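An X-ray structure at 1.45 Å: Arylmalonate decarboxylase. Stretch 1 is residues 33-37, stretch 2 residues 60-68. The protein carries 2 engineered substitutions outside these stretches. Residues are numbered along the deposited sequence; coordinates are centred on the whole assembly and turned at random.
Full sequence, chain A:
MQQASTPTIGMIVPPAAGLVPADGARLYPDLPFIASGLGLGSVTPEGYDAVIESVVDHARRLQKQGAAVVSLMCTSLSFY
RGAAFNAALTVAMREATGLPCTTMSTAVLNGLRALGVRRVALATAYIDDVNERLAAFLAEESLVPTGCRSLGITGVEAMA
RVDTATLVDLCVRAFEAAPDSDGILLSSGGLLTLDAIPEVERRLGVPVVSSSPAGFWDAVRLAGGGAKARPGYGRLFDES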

# COMPACT_ATOMS: atom_id res chain seq x y z
N PHE A 33 6.90 -8.93 12.39
CA PHE A 33 6.78 -8.97 10.93
C PHE A 33 8.02 -9.63 10.36
O PHE A 33 9.12 -9.40 10.85
CB PHE A 33 6.66 -7.56 10.36
CG PHE A 33 5.43 -6.84 10.81
CD1 PHE A 33 5.47 -5.98 11.91
CD2 PHE A 33 4.21 -7.00 10.15
CE1 PHE A 33 4.33 -5.31 12.35
CE2 PHE A 33 3.06 -6.33 10.58
CZ PHE A 33 3.12 -5.50 11.68
N ILE A 34 7.83 -10.45 9.33
CA ILE A 34 8.94 -11.03 8.59
C ILE A 34 8.74 -10.72 7.12
O ILE A 34 7.60 -10.51 6.69
CB ILE A 34 9.10 -12.56 8.82
CG1 ILE A 34 7.82 -13.32 8.44
CG2 ILE A 34 9.52 -12.83 10.27
CD1 ILE A 34 7.97 -14.85 8.45
N ALA A 35 9.83 -10.66 6.36
CA ALA A 35 9.74 -10.22 4.98
C ALA A 35 10.64 -11.01 4.08
O ALA A 35 11.59 -11.65 4.52
CB ALA A 35 10.03 -8.72 4.86
N SER A 36 10.30 -10.97 2.80
CA SER A 36 11.04 -11.66 1.77
C SER A 36 11.04 -10.74 0.55
O SER A 36 9.99 -10.21 0.16
CB SER A 36 10.39 -13.01 1.47
OG SER A 36 11.23 -13.81 0.65
N GLY A 37 12.22 -10.54 -0.04
CA GLY A 37 12.41 -9.52 -1.08
C GLY A 37 12.42 -10.00 -2.51
O GLY A 37 13.08 -10.99 -2.84
N ARG A 60 5.21 -18.86 -0.37
CA ARG A 60 5.52 -20.18 0.16
C ARG A 60 6.68 -20.13 1.17
O ARG A 60 6.62 -20.80 2.20
CB ARG A 60 5.87 -21.14 -0.97
CG ARG A 60 4.70 -21.56 -1.87
CD ARG A 60 5.21 -22.57 -2.91
NE ARG A 60 4.18 -23.00 -3.85
CZ ARG A 60 3.35 -24.03 -3.66
NH1 ARG A 60 3.41 -24.74 -2.54
NH2 ARG A 60 2.46 -24.34 -4.59
N ARG A 61 7.71 -19.33 0.87
CA ARG A 61 8.82 -19.18 1.83
C ARG A 61 8.30 -18.65 3.16
O ARG A 61 8.62 -19.19 4.22
CB ARG A 61 9.93 -18.26 1.31
CG ARG A 61 11.06 -18.14 2.34
CD ARG A 61 11.98 -16.98 2.11
NE ARG A 61 12.85 -16.79 3.27
CZ ARG A 61 13.46 -15.64 3.58
NH1 ARG A 61 13.27 -14.57 2.82
NH2 ARG A 61 14.23 -15.56 4.66
N LEU A 62 7.50 -17.60 3.10
CA LEU A 62 6.94 -17.02 4.32
C LEU A 62 6.06 -18.00 5.09
O LEU A 62 6.07 -18.03 6.32
CB LEU A 62 6.19 -15.71 4.00
CG LEU A 62 7.09 -14.58 3.49
CD1 LEU A 62 6.27 -13.54 2.74
CD2 LEU A 62 7.88 -13.92 4.62
N GLN A 63 5.28 -18.80 4.36
CA GLN A 63 4.50 -19.86 4.98
C GLN A 63 5.40 -20.84 5.74
O GLN A 63 5.11 -21.18 6.89
CB GLN A 63 3.66 -20.61 3.93
CG GLN A 63 2.72 -21.67 4.53
CD GLN A 63 3.37 -23.03 4.68
OE1 GLN A 63 4.25 -23.41 3.90
NE2 GLN A 63 2.95 -23.78 5.70
N LYS A 64 6.48 -21.27 5.10
CA LYS A 64 7.40 -22.21 5.75
C LYS A 64 8.01 -21.60 7.01
O LYS A 64 8.28 -22.32 7.99
CB LYS A 64 8.51 -22.63 4.79
CG LYS A 64 8.05 -23.48 3.62
CD LYS A 64 9.25 -24.05 2.88
CE LYS A 64 9.05 -24.02 1.37
NZ LYS A 64 9.31 -22.67 0.77
N GLN A 65 8.23 -20.29 6.99
CA GLN A 65 8.75 -19.58 8.16
C GLN A 65 7.74 -19.41 9.30
O GLN A 65 8.06 -18.85 10.35
CB GLN A 65 9.28 -18.21 7.76
CG GLN A 65 10.51 -18.24 6.91
CD GLN A 65 11.00 -16.84 6.60
OE1 GLN A 65 11.98 -16.37 7.17
NE2 GLN A 65 10.29 -16.15 5.72
N GLY A 66 6.50 -19.86 9.08
CA GLY A 66 5.49 -19.82 10.13
C GLY A 66 4.56 -18.61 10.09
O GLY A 66 3.81 -18.38 11.04
N ALA A 67 4.61 -17.85 9.00
CA ALA A 67 3.71 -16.71 8.86
C ALA A 67 2.26 -17.12 9.01
O ALA A 67 1.86 -18.17 8.51
CB ALA A 67 3.91 -16.04 7.51
N ALA A 68 1.48 -16.28 9.69
CA ALA A 68 0.04 -16.52 9.84
C ALA A 68 -0.76 -15.91 8.69
O ALA A 68 -1.88 -16.35 8.40
CB ALA A 68 -0.46 -15.97 11.17
O HOH W 1 11.48 -13.72 6.34

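This is a small strand-on-helix contact in which an apolar patch built by Ile-34 and Leu-62 is flanked by one direct side-chain hydrogen bond and one water bridge. The axes of strand 33-37 and helix 60-64 approach to 8.8 Å, with 147° between their N-to-C directions, so the two elements run roughly antiparallel but clearly askew. The buried surface, both sides summed, is 295 Å², and in the nearest CA pair Ser-36 CA lies 7.2 Å from Leu-62 CA.

Strand alternation sets which side chains face the other stretch. The CA-to-CB bonds of Ile-34 and Ser-36 point toward the helical stretch; Ala-35, whose CA-to-CB bond points away, takes part through its backbone. On the helix the CA-to-CB bonds of Arg-61 and Leu-62 point toward the strand and that of Gln-63 points away; just past the helix, that of Gln-65 points toward the strand as well.

Ile-34 has the largest covered area, 82 Å². With chi1 at 58° (p) and chi2 at 171° (t), it sets CG1 3.9 Å from Leu-62 CD2 and extends CD1 to 3.7 Å from Gln-65 CB and 4.3 Å from Ala-67 CB. These are van der Waals separations, and they carry the apolar packing past the end of the helix. Leu-62 CD2 recurs along the strand: it also lies 4.0 Å from Ala-35 C and 4.1 Å from Ser-36 CB, so one methyl group rests against three consecutive residues.

The direct polar link is Arg-61 NH1 to Ser-36 OG, 3.1 Å with an N-H...acceptor angle of 153°. The hydroxyl sits at the edge of the guanidinium, near its plane, where the N-H groups point. An extended side chain, with chi1 to chi3 all t, lets Arg-61 reach this position. Arg-61 NH1 also comes within 3.8 Å of Ala-35 O, but this approach is oblique and is not a second hydrogen bond.

Ala-35 instead contributes through its carbonyl. Water 1 donates to Ala-35 O at 2.8 Å and accepts from Gln-65 NE2 at 2.8 Å, bridging a strand carbonyl to a side chain just beyond the helix.

The chain around Gln-65 is ordered by a Schellman motif: Ala-67 N bonds to Leu-62 O at 3.1 Å and Gly-66 N to Gln-63 O at 2.9 Å. Gly-66 has a phi of 96°; an ideal CB there would jam against the carbonyl O of Gln-65, while meeting nothing of the strand. Glycine thus suits the local turn, and the following residue, Ala-67, contacts Ile-34.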